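Local structure of member of DUF4221 family (Bacteroides vulgatus, 3S9J) at residues L10-Q15 with V356-K361; G77-F82 with N98-L103; L152-K157 with Y192-G197; Y275-Y280 with L309-E314. The protein is of unknown function but folds as a single chain into a six-bladed beta-propeller, a ring of antiparallel four-stranded sheets, and binds sodium ions in the crystal. One frame throughout, in Å; residues are numbered along the deposited sequence. Where two conformers were deposited one is given.

Contact 1 of 4, residues L10-Q15 with V356-K361; sequences LVAEKQ and VFTCFK
V11 and K361 form an antiparallel hydrogen-bonded pair. V11 N reaches K361 O at 2.8 Å, and K361 N returns to V11 O at 2.9 Å. Further along, E13 N donates to C359 O at 2.8 Å, and C359 N donates to K14 O at 2.9 Å. C359 thus faces two residues, E13 and K14, on the other strand. This shift of one residue between the pairs A12-F360 and Q15-T358 is a beta bulge. The segments lie on strand 8-19 and on the last strand, 354-364, which pairs on its other side with strand 337-341. The first strand of the chain thereby completes the last blade, the "Velcro" closure known from beta-propellers. Apolar contacts lie on the face of A12 and F360. F360 CG is anti to the carbonyl carbon (chi1 -69°), and the ring it carries meets A12. A12 CB sits 3.7 Å from F360 CE1, and the T358 methyl, CG2, also touches A12 CB. Beside it, Q15 NE2 is 3.2 Å from T358 OG1, a hydroxyl that bonds to E342. The charged side chains gather around K361. Its CD packs 3.8 Å from E13 CD, and its NZ lies 3.9 Å from K14 NZ. Both amines form salt bridges to E336, which probably offsets their repulsion. E13 and K14 each have two conformers, so their contacts, including the K14 bridge to E336, are certain only for the one described. An alanine in place of K361 would probably leave E336 with K14 as its remaining lysine here and open a gap beside the E13 chain.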
# COMPACT_ATOMS: atom_id res chain seq x y z
N LEU A 10 15.23 14.80 0.23
CA LEU A 10 14.26 14.82 -0.85
C LEU A 10 13.84 16.26 -1.17
O LEU A 10 13.45 17.01 -0.27
CB LEU A 10 13.03 14.01 -0.46
CG LEU A 10 13.20 12.50 -0.44
CD1 LEU A 10 12.02 11.83 0.25
CD2 LEU A 10 13.36 11.97 -1.87
N VAL A 11 13.89 16.61 -2.46
CA VAL A 11 13.64 17.97 -2.90
C VAL A 11 12.63 17.99 -4.04
O VAL A 11 12.77 17.25 -5.02
CB VAL A 11 14.97 18.65 -3.35
CG1 VAL A 11 14.72 20.08 -3.87
CG2 VAL A 11 15.96 18.66 -2.19
N ALA A 12 11.60 18.83 -3.90
CA ALA A 12 10.55 18.95 -4.92
C ALA A 12 11.12 19.46 -6.23
O ALA A 12 11.86 20.46 -6.27
CB ALA A 12 9.42 19.90 -4.41
N GLU A 13 10.79 18.79 -7.32
CA GLU A 13 11.26 19.18 -8.63
C GLU A 13 10.28 19.64 -9.72
O GLU A 13 10.44 20.76 -10.25
CB GLU A 13 12.05 18.01 -9.22
CG GLU A 13 12.63 18.19 -10.63
CD GLU A 13 14.06 18.66 -10.66
OE1 GLU A 13 14.65 18.91 -9.57
OE2 GLU A 13 14.59 18.77 -11.78
N LYS A 14 9.43 18.75 -10.22
CA LYS A 14 8.31 19.17 -11.04
C LYS A 14 6.99 18.62 -10.50
O LYS A 14 6.99 17.83 -9.56
CB LYS A 14 8.53 18.74 -12.50
CG LYS A 14 8.93 17.26 -12.72
CD LYS A 14 10.45 17.02 -12.82
CE LYS A 14 10.81 15.72 -13.59
NZ LYS A 14 12.27 15.62 -14.00
N GLN A 15 5.88 19.07 -11.09
CA GLN A 15 4.57 18.55 -10.78
C GLN A 15 3.93 17.86 -11.98
O GLN A 15 4.20 18.21 -13.13
CB GLN A 15 3.66 19.68 -10.36
CG GLN A 15 3.82 20.17 -8.93
CD GLN A 15 2.56 20.87 -8.42
OE1 GLN A 15 1.86 21.56 -9.18
NE2 GLN A 15 2.25 20.67 -7.15
N VAL A 356 -3.09 15.77 -8.76
CA VAL A 356 -1.81 16.49 -8.76
C VAL A 356 -0.80 15.72 -7.93
O VAL A 356 -1.14 15.26 -6.83
CB VAL A 356 -1.93 17.91 -8.18
CG1 VAL A 356 -0.58 18.63 -8.11
CG2 VAL A 356 -2.93 18.75 -8.99
N PHE A 357 0.41 15.59 -8.47
CA PHE A 357 1.55 15.00 -7.77
C PHE A 357 2.76 15.89 -7.85
O PHE A 357 2.98 16.53 -8.88
CB PHE A 357 1.94 13.64 -8.38
CG PHE A 357 0.90 12.59 -8.32
CD1 PHE A 357 0.83 11.73 -7.23
CD2 PHE A 357 0.03 12.40 -9.38
CE1 PHE A 357 -0.10 10.73 -7.18
CE2 PHE A 357 -0.90 11.39 -9.35
CZ PHE A 357 -1.01 10.57 -8.25
N THR A 358 3.56 15.92 -6.78
CA THR A 358 4.86 16.54 -6.83
C THR A 358 5.93 15.45 -6.87
O THR A 358 5.85 14.48 -6.12
CB THR A 358 5.07 17.48 -5.64
OG1 THR A 358 4.13 18.55 -5.74
CG2 THR A 358 6.50 18.02 -5.64
N CYS A 359 6.91 15.62 -7.75
CA CYS A 359 8.03 14.71 -7.87
C CYS A 359 9.15 15.16 -6.96
O CYS A 359 9.57 16.31 -7.03
CB CYS A 359 8.54 14.70 -9.31
SG CYS A 359 9.88 13.53 -9.59
N PHE A 360 9.61 14.26 -6.11
CA PHE A 360 10.73 14.50 -5.21
C PHE A 360 11.95 13.73 -5.65
O PHE A 360 11.90 12.52 -5.81
CB PHE A 360 10.37 14.13 -3.78
CG PHE A 360 9.35 15.04 -3.20
CD1 PHE A 360 9.75 16.21 -2.55
CD2 PHE A 360 8.00 14.79 -3.39
CE1 PHE A 360 8.80 17.10 -2.05
CE2 PHE A 360 7.06 15.67 -2.91
CZ PHE A 360 7.45 16.84 -2.24
N LYS A 361 13.05 14.47 -5.83
CA LYS A 361 14.35 13.89 -6.19
C LYS A 361 15.27 13.84 -5.00
O LYS A 361 15.13 14.63 -4.07
CB LYS A 361 14.98 14.70 -7.33
CG LYS A 361 14.10 14.65 -8.60
CD LYS A 361 14.81 15.07 -9.86
CE LYS A 361 14.01 14.65 -11.11
NZ LYS A 361 14.59 13.43 -11.78

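Contact 2 of 4, residues G77-F82 with N98-L103. With FMT (formic acid), chain P.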
# COMPACT_ATOMS: atom_id res chain seq x y z
N GLY A 77 -18.90 -10.23 -15.40
CA GLY A 77 -19.28 -9.63 -14.14
C GLY A 77 -18.25 -9.78 -13.03
O GLY A 77 -17.77 -10.89 -12.74
N LEU A 78 -17.89 -8.63 -12.45
CA LEU A 78 -17.01 -8.52 -11.31
C LEU A 78 -17.80 -7.82 -10.23
O LEU A 78 -17.81 -6.58 -10.16
CB LEU A 78 -15.79 -7.70 -11.67
CG LEU A 78 -14.96 -8.20 -12.85
CD1 LEU A 78 -14.11 -7.05 -13.40
CD2 LEU A 78 -14.07 -9.38 -12.46
N PRO A 79 -18.45 -8.60 -9.34
CA PRO A 79 -19.36 -8.03 -8.36
C PRO A 79 -18.77 -7.09 -7.33
O PRO A 79 -19.50 -6.24 -6.82
CB PRO A 79 -19.93 -9.27 -7.64
CG PRO A 79 -19.78 -10.38 -8.59
CD PRO A 79 -18.49 -10.08 -9.31
N ALA A 80 -17.49 -7.23 -6.97
CA ALA A 80 -16.97 -6.58 -5.77
C ALA A 80 -15.49 -6.22 -5.78
O ALA A 80 -14.74 -6.50 -4.82
CB ALA A 80 -17.28 -7.43 -4.54
N VAL A 81 -15.07 -5.57 -6.85
CA VAL A 81 -13.70 -5.13 -7.00
C VAL A 81 -13.30 -4.10 -5.97
O VAL A 81 -13.98 -3.08 -5.72
CB VAL A 81 -13.46 -4.52 -8.39
CG1 VAL A 81 -12.02 -3.93 -8.50
CG2 VAL A 81 -13.75 -5.53 -9.47
N PHE A 82 -12.20 -4.42 -5.31
CA PHE A 82 -11.50 -3.51 -4.44
C PHE A 82 -10.05 -3.93 -4.34
O PHE A 82 -9.62 -4.76 -3.54
CB PHE A 82 -12.17 -3.27 -3.09
CG PHE A 82 -12.10 -1.84 -2.68
CD1 PHE A 82 -12.58 -0.86 -3.54
CD2 PHE A 82 -11.53 -1.45 -1.49
CE1 PHE A 82 -12.50 0.48 -3.23
CE2 PHE A 82 -11.48 -0.10 -1.16
CZ PHE A 82 -11.96 0.85 -2.06
N ASN A 98 -12.63 -9.06 -2.35
CA ASN A 98 -12.73 -9.52 -0.96
C ASN A 98 -14.11 -10.05 -0.55
O ASN A 98 -14.20 -11.13 0.04
CB ASN A 98 -12.32 -8.42 -0.02
CG ASN A 98 -12.40 -8.83 1.44
OD1 ASN A 98 -11.53 -9.49 1.94
ND2 ASN A 98 -13.46 -8.39 2.14
N ASN A 99 -15.18 -9.30 -0.83
CA ASN A 99 -16.46 -9.59 -0.23
C ASN A 99 -17.06 -10.89 -0.73
O ASN A 99 -17.94 -11.43 -0.10
CB ASN A 99 -17.45 -8.44 -0.46
CG ASN A 99 -17.10 -7.20 0.33
OD1 ASN A 99 -16.19 -7.19 1.17
ND2 ASN A 99 -17.85 -6.11 0.07
N ILE A 100 -16.56 -11.40 -1.86
CA ILE A 100 -17.02 -12.66 -2.41
C ILE A 100 -15.90 -13.73 -2.50
O ILE A 100 -16.05 -14.73 -3.20
CB ILE A 100 -17.72 -12.48 -3.80
CG1 ILE A 100 -16.77 -11.86 -4.84
CG2 ILE A 100 -19.03 -11.65 -3.68
CD1 ILE A 100 -17.27 -12.03 -6.27
N SER A 101 -14.80 -13.51 -1.77
CA SER A 101 -13.69 -14.45 -1.71
C SER A 101 -13.15 -14.83 -3.10
O SER A 101 -12.93 -16.00 -3.38
CB SER A 101 -14.15 -15.70 -0.93
OG SER A 101 -14.31 -15.35 0.46
N ARG A 102 -12.96 -13.84 -3.96
CA ARG A 102 -12.60 -14.11 -5.35
C ARG A 102 -11.46 -13.22 -5.80
O ARG A 102 -11.46 -12.01 -5.53
CB ARG A 102 -13.81 -13.92 -6.28
CG ARG A 102 -13.56 -14.22 -7.75
CD ARG A 102 -14.79 -13.97 -8.62
NE ARG A 102 -15.86 -14.88 -8.28
CZ ARG A 102 -17.13 -14.80 -8.70
NH1 ARG A 102 -17.56 -13.86 -9.53
NH2 ARG A 102 -18.00 -15.71 -8.28
N LEU A 103 -10.49 -13.83 -6.48
CA LEU A 103 -9.51 -13.13 -7.28
C LEU A 103 -9.88 -13.33 -8.75
O LEU A 103 -10.33 -14.40 -9.13
CB LEU A 103 -8.12 -13.72 -6.99
CG LEU A 103 -6.90 -13.23 -7.75
CD1 LEU A 103 -6.46 -11.90 -7.19
CD2 LEU A 103 -5.83 -14.27 -7.57
C FMT P . -20.10 -6.03 -2.84
O1 FMT P . -20.16 -6.89 -1.94
O2 FMT P . -20.96 -5.93 -3.74
O HOH W 1 -15.93 -12.14 -11.07
O HOH W 2 -14.98 -6.61 -2.07
O HOH W 3 -10.81 -6.88 -2.27
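I100 meets P79 because its CG1 stands between the backbone N and the carbonyl carbon (chi1 60°). From there CD1 reaches the proline ring, 3.8 Å from P79 CG, and the two side chains cross at about a right angle. R102 has its CG anti to the backbone N and bends at chi3 (-65°). Its NH1 comes to 3.9 Å from P79 CD. The same I100 CD1 lies over one face of the R102 guanidinium, toward the rim, so this methyl touches both neighbours. A80 CB faces N99 CB at 4.2 Å.

Water supplies the polar links between the segments. Water 1 lies in the guanidinium plane, accepts from R102 NH1 at 2.8 Å and donates to G77 O. Water 2 donates to A80 O at 2.8 Å and accepts from N99 N. Water 3 joins F82 O to N98 N in the same way. A formic acid, probably from the crystallisation liquor, takes a bond from N99 ND2 at 3.2 Å, and its carbon touches A80 CB. N98 ND2 donates to N99 OD1 at 3.1 Å, with N99 OD1 close to the amide plane of N98, while N98 OD1 accepts from L128 N.

S101 N bonds back to N98 O at 3.0 Å and closes the turn. The loop 77-82, which leads from strand 63-69 into strand 84-86, thus rests on the hairpin turn of the blade it leads into. That turn joins strands 93-97 and 102-106 of the propeller, and S101 and R102 both face Q97 in a G1 beta bulge.

Contact 3 of 4, residues L152-K157 with Y192-G197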
# COMPACT_ATOMS: atom_id res chain seq x y z
N LEU A 152 -6.22 -15.22 12.09
CA LEU A 152 -7.30 -16.19 11.82
C LEU A 152 -8.21 -16.42 13.03
O LEU A 152 -9.10 -17.27 13.00
CB LEU A 152 -6.71 -17.52 11.35
CG LEU A 152 -6.12 -17.54 9.92
CD1 LEU A 152 -5.64 -18.96 9.58
CD2 LEU A 152 -7.13 -16.98 8.86
N LYS A 153 -7.99 -15.66 14.09
CA LYS A 153 -8.84 -15.75 15.26
C LYS A 153 -8.75 -14.43 16.00
O LYS A 153 -7.69 -13.82 16.04
CB LYS A 153 -8.42 -16.92 16.14
CG LYS A 153 -7.09 -16.79 16.86
CD LYS A 153 -6.93 -17.94 17.81
CE LYS A 153 -5.82 -17.72 18.81
NZ LYS A 153 -6.03 -18.46 20.09
N PRO A 154 -9.88 -13.98 16.57
CA PRO A 154 -9.94 -12.66 17.15
C PRO A 154 -9.12 -12.48 18.45
O PRO A 154 -8.65 -11.37 18.72
CB PRO A 154 -11.44 -12.48 17.43
CG PRO A 154 -11.93 -13.85 17.70
CD PRO A 154 -11.12 -14.76 16.82
N ASP A 155 -8.97 -13.56 19.23
CA ASP A 155 -8.34 -13.48 20.57
C ASP A 155 -6.91 -14.04 20.58
O ASP A 155 -6.62 -15.12 21.11
CB ASP A 155 -9.20 -14.20 21.63
CG ASP A 155 -9.45 -15.68 21.30
OD1 ASP A 155 -9.67 -15.99 20.11
OD2 ASP A 155 -9.42 -16.51 22.24
N MSE A 156 -6.01 -13.28 19.99
CA MSE A 156 -4.63 -13.70 19.83
C MSE A 156 -3.91 -13.71 21.16
O MSE A 156 -4.02 -12.76 21.93
CB MSE A 156 -3.90 -12.78 18.85
CG MSE A 156 -4.47 -12.81 17.43
SE MSE A 156 -4.01 -14.45 16.49
CE MSE A 156 -2.10 -14.12 16.26
N LYS A 157 -3.19 -14.80 21.41
CA LYS A 157 -2.26 -14.88 22.53
C LYS A 157 -0.84 -14.67 22.00
O LYS A 157 -0.61 -14.80 20.80
CB LYS A 157 -2.37 -16.24 23.23
CG LYS A 157 -3.82 -16.68 23.56
CD LYS A 157 -4.50 -15.75 24.58
CE LYS A 157 -6.03 -15.91 24.57
NZ LYS A 157 -6.73 -14.77 25.22
N TYR A 192 -5.99 -9.29 24.04
CA TYR A 192 -7.38 -8.85 24.12
C TYR A 192 -8.32 -9.92 23.53
O TYR A 192 -7.91 -10.76 22.73
CB TYR A 192 -7.56 -7.53 23.37
CG TYR A 192 -6.73 -6.37 23.89
CD1 TYR A 192 -6.71 -6.04 25.25
CD2 TYR A 192 -5.98 -5.57 23.03
CE1 TYR A 192 -5.96 -4.96 25.72
CE2 TYR A 192 -5.24 -4.49 23.49
CZ TYR A 192 -5.23 -4.19 24.83
OH TYR A 192 -4.48 -3.11 25.26
N ASP A 193 -9.59 -9.90 23.95
CA ASP A 193 -10.59 -10.78 23.37
C ASP A 193 -10.83 -10.45 21.91
O ASP A 193 -11.05 -11.35 21.11
CB ASP A 193 -11.91 -10.70 24.12
CG ASP A 193 -11.88 -11.44 25.45
OD1 ASP A 193 -11.11 -12.42 25.59
OD2 ASP A 193 -12.64 -11.02 26.35
N ASN A 194 -10.81 -9.15 21.57
CA ASN A 194 -10.99 -8.68 20.20
C ASN A 194 -10.10 -7.47 19.90
O ASN A 194 -10.16 -6.43 20.58
CB ASN A 194 -12.46 -8.35 19.93
CG ASN A 194 -13.38 -9.58 20.04
OD1 ASN A 194 -13.65 -10.27 19.06
ND2 ASN A 194 -13.83 -9.87 21.27
N ILE A 195 -9.29 -7.62 18.86
CA ILE A 195 -8.28 -6.64 18.49
C ILE A 195 -8.86 -5.63 17.53
O ILE A 195 -9.47 -6.01 16.52
CB ILE A 195 -7.04 -7.32 17.85
CG1 ILE A 195 -6.33 -8.21 18.87
CG2 ILE A 195 -6.04 -6.27 17.29
CD1 ILE A 195 -5.42 -9.23 18.21
N ALA A 196 -8.64 -4.35 17.83
CA ALA A 196 -9.17 -3.22 17.05
C ALA A 196 -8.24 -2.80 15.92
O ALA A 196 -8.68 -2.21 14.92
CB ALA A 196 -9.44 -2.01 17.96
N GLY A 197 -6.96 -3.10 16.06
CA GLY A 197 -5.96 -2.90 14.97
C GLY A 197 -4.59 -2.90 15.62
O GLY A 197 -4.46 -3.31 16.78
O HOH W 4 -9.36 -9.72 16.91
O HOH W 5 -6.24 -12.64 23.54
O HOH W 6 -4.73 -9.72 21.47
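D155 and D193 bring the two backbones nearest, with their CA atoms 4.5 Å apart. P154 and N194 follow at 5.1 Å between CA atoms. The contact joins two parts of the propeller. Segment 152-157 is in the loop between strands 144-148 and 165-171 of one blade. Segment 192-197 leads toward the next blade, which starts at strand 201-206, and its end pairs weakly with strand 249-250.

The backbones do not bond directly. D155 CA points its hydrogen at Y192 O over 3.5 Å, a CA-H...O contact. Waters carry the polar links. Water 4 donates to P154 O at 2.6 Å and accepts from I195 N at 2.9 Å. Water 5 donates to both M156 O and Y192 O and accepts from K157 NZ, so three bonds hold it. Water 6 donates to M156 O and accepts from Y192 N. The carbonyl of M156 is therefore gripped by two waters that both lead to Y192.

One apolar pair joins the side chains. M156, modelled as selenomethionine, has CG anti to the carbonyl carbon (chi1 -63°), where it meets I195 CD1 at 3.8 Å. Its chain then bends twice, and the side chain also packs on I151, W161 and T164 of its own loop. The remaining side-chain contacts involve polar atoms. D155 CB sits 3.4 Å from D193 O. P154 and N194 lie side by side and point the same way, and N194 OD1 touches P154 CB at 3.5 Å.

Contact 4 of 4, residues Y275-Y280 with L309-E314; sequences YRNVYY and LNADFE
Y279 and F313 form an offset stack, with ring centroids 4.5 Å apart and planes at 28°. Y279 CG is anti to the carbonyl carbon (chi1 -59°), and its ring meets F313. F313 CE1 lies over one face of the Y279 ring, toward its rim. F313 also stacks with Y234 of the neighbouring blade. At the edge of the Y279 ring, N310 O approaches CD1 to 3.6 Å. N277 ND2 packs against A311 CB, while N277 OD1 bonds to Y272 OH.

In an antiparallel hydrogen-bonded pair, Y279 N donates to L309 O at 2.8 Å and L309 N to Y279 O at 2.9 Å. N310 to F313 form a type I turn between the last two strands of the blade. N310 OD1 accepts from E314 N at 3.0 Å, with the N-H above the carbonyl plane, and N310 ND2 donates to E314 OE1.

Water 7 joins N277 O to A311 N, and water 8 lies 2.7 Å from Y279 OH and donates to A311 O. An alanine at Y279 would probably leave F313 without this stacking partner and N206 ND2 without its hydroxyl mate. Y279 OH bonds to N206 of the adjoining blade, so this tyrosine ties the turn to that blade.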
# COMPACT_ATOMS: atom_id res chain seq x y z
N TYR A 275 14.21 2.35 -10.00
CA TYR A 275 15.05 3.16 -10.90
C TYR A 275 16.34 3.57 -10.22
O TYR A 275 17.40 3.51 -10.82
CB TYR A 275 14.29 4.38 -11.43
CG TYR A 275 13.05 3.96 -12.20
CD1 TYR A 275 13.16 3.48 -13.50
CD2 TYR A 275 11.78 4.02 -11.62
CE1 TYR A 275 12.04 3.05 -14.22
CE2 TYR A 275 10.63 3.62 -12.33
CZ TYR A 275 10.76 3.13 -13.63
OH TYR A 275 9.66 2.73 -14.33
N ARG A 276 16.25 3.98 -8.97
CA ARG A 276 17.43 4.44 -8.23
C ARG A 276 17.97 3.39 -7.25
O ARG A 276 19.03 3.59 -6.66
CB ARG A 276 17.10 5.76 -7.52
CG ARG A 276 17.16 6.94 -8.47
CD ARG A 276 16.21 8.03 -8.11
NE ARG A 276 14.85 7.56 -8.27
CZ ARG A 276 14.13 7.65 -9.39
NH1 ARG A 276 14.62 8.28 -10.47
NH2 ARG A 276 12.92 7.13 -9.42
N ASN A 277 17.27 2.26 -7.11
CA ASN A 277 17.65 1.18 -6.20
C ASN A 277 17.77 1.64 -4.72
O ASN A 277 18.78 1.38 -4.04
CB ASN A 277 18.96 0.52 -6.69
CG ASN A 277 19.15 -0.89 -6.15
OD1 ASN A 277 18.20 -1.56 -5.75
ND2 ASN A 277 20.40 -1.36 -6.16
N VAL A 278 16.73 2.31 -4.26
CA VAL A 278 16.61 2.80 -2.88
C VAL A 278 15.22 2.44 -2.36
O VAL A 278 14.37 1.99 -3.11
CB VAL A 278 16.84 4.34 -2.79
CG1 VAL A 278 18.27 4.70 -3.21
CG2 VAL A 278 15.84 5.09 -3.65
N TYR A 279 15.01 2.62 -1.06
CA TYR A 279 13.71 2.43 -0.44
C TYR A 279 13.27 3.71 0.25
O TYR A 279 14.10 4.48 0.73
CB TYR A 279 13.75 1.31 0.61
CG TYR A 279 14.18 -0.02 0.05
CD1 TYR A 279 15.54 -0.33 -0.10
CD2 TYR A 279 13.23 -0.98 -0.32
CE1 TYR A 279 15.94 -1.57 -0.64
CE2 TYR A 279 13.62 -2.21 -0.84
CZ TYR A 279 14.96 -2.50 -1.00
OH TYR A 279 15.34 -3.71 -1.51
N TYR A 280 11.96 3.92 0.29
CA TYR A 280 11.35 5.04 1.01
C TYR A 280 10.44 4.47 2.09
O TYR A 280 9.54 3.67 1.79
CB TYR A 280 10.53 5.92 0.07
CG TYR A 280 11.28 6.42 -1.12
CD1 TYR A 280 12.33 7.31 -0.99
CD2 TYR A 280 10.93 6.01 -2.42
CE1 TYR A 280 13.06 7.75 -2.09
CE2 TYR A 280 11.65 6.46 -3.54
CZ TYR A 280 12.70 7.34 -3.36
OH TYR A 280 13.44 7.78 -4.45
N LEU A 309 16.43 4.86 2.39
CA LEU A 309 17.40 3.82 2.69
C LEU A 309 18.04 3.37 1.38
O LEU A 309 17.37 3.30 0.35
CB LEU A 309 16.75 2.63 3.38
CG LEU A 309 16.01 2.90 4.69
CD1 LEU A 309 14.49 3.13 4.48
CD2 LEU A 309 16.27 1.77 5.71
N ASN A 310 19.33 3.04 1.42
CA ASN A 310 19.98 2.54 0.22
C ASN A 310 19.70 1.04 0.07
O ASN A 310 18.95 0.48 0.87
CB ASN A 310 21.49 2.88 0.19
CG ASN A 310 22.27 2.21 1.30
OD1 ASN A 310 21.84 1.21 1.89
ND2 ASN A 310 23.46 2.74 1.57
N ALA A 311 20.32 0.39 -0.92
CA ALA A 311 20.01 -1.01 -1.25
C ALA A 311 20.46 -1.98 -0.16
O ALA A 311 19.98 -3.12 -0.10
CB ALA A 311 20.59 -1.39 -2.61
N ASP A 312 21.35 -1.53 0.72
CA ASP A 312 21.81 -2.33 1.84
C ASP A 312 21.03 -2.03 3.11
O ASP A 312 21.40 -2.49 4.19
CB ASP A 312 23.29 -2.08 2.08
CG ASP A 312 24.17 -2.51 0.90
OD1 ASP A 312 23.96 -3.60 0.33
OD2 ASP A 312 25.08 -1.74 0.55
N PHE A 313 19.93 -1.29 2.98
CA PHE A 313 19.07 -0.90 4.08
C PHE A 313 19.75 -0.03 5.13
O PHE A 313 19.41 -0.10 6.31
CB PHE A 313 18.39 -2.11 4.70
CG PHE A 313 17.54 -2.86 3.72
CD1 PHE A 313 16.27 -2.42 3.40
CD2 PHE A 313 18.05 -3.96 3.05
CE1 PHE A 313 15.50 -3.11 2.47
CE2 PHE A 313 17.30 -4.63 2.12
CZ PHE A 313 16.04 -4.22 1.83
N GLU A 314 20.69 0.80 4.67
CA GLU A 314 21.27 1.83 5.49
C GLU A 314 20.48 3.11 5.28
O GLU A 314 20.19 3.49 4.14
CB GLU A 314 22.74 2.03 5.13
CG GLU A 314 23.58 0.76 5.33
CD GLU A 314 24.96 0.82 4.69
OE1 GLU A 314 25.19 1.68 3.81
OE2 GLU A 314 25.80 -0.02 5.07
O HOH W 7 21.22 2.13 -3.10
O HOH W 8 17.97 -4.13 -1.66

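From the N terminus, strand 8-19 finds its partner in strand 354-364, at the other end of the chain. Contact 1 therefore closes a loop of almost the whole chain and shuts the propeller ring. The other three contacts are nested inside that loop, in series, and none crosses another. Contact 2 comes first and ties an interblade connection to a hairpin of the blade it enters. Contact 3 follows and links a loop within one blade to the segment leading to the next. Contact 4 closes late, within the blade built from strands 266-273, 278-284, 304-309 and 315-321. It touches contact 1, where Y280 meets L10. Contacts 2 and 3 lie across the chain's centre from contact 1.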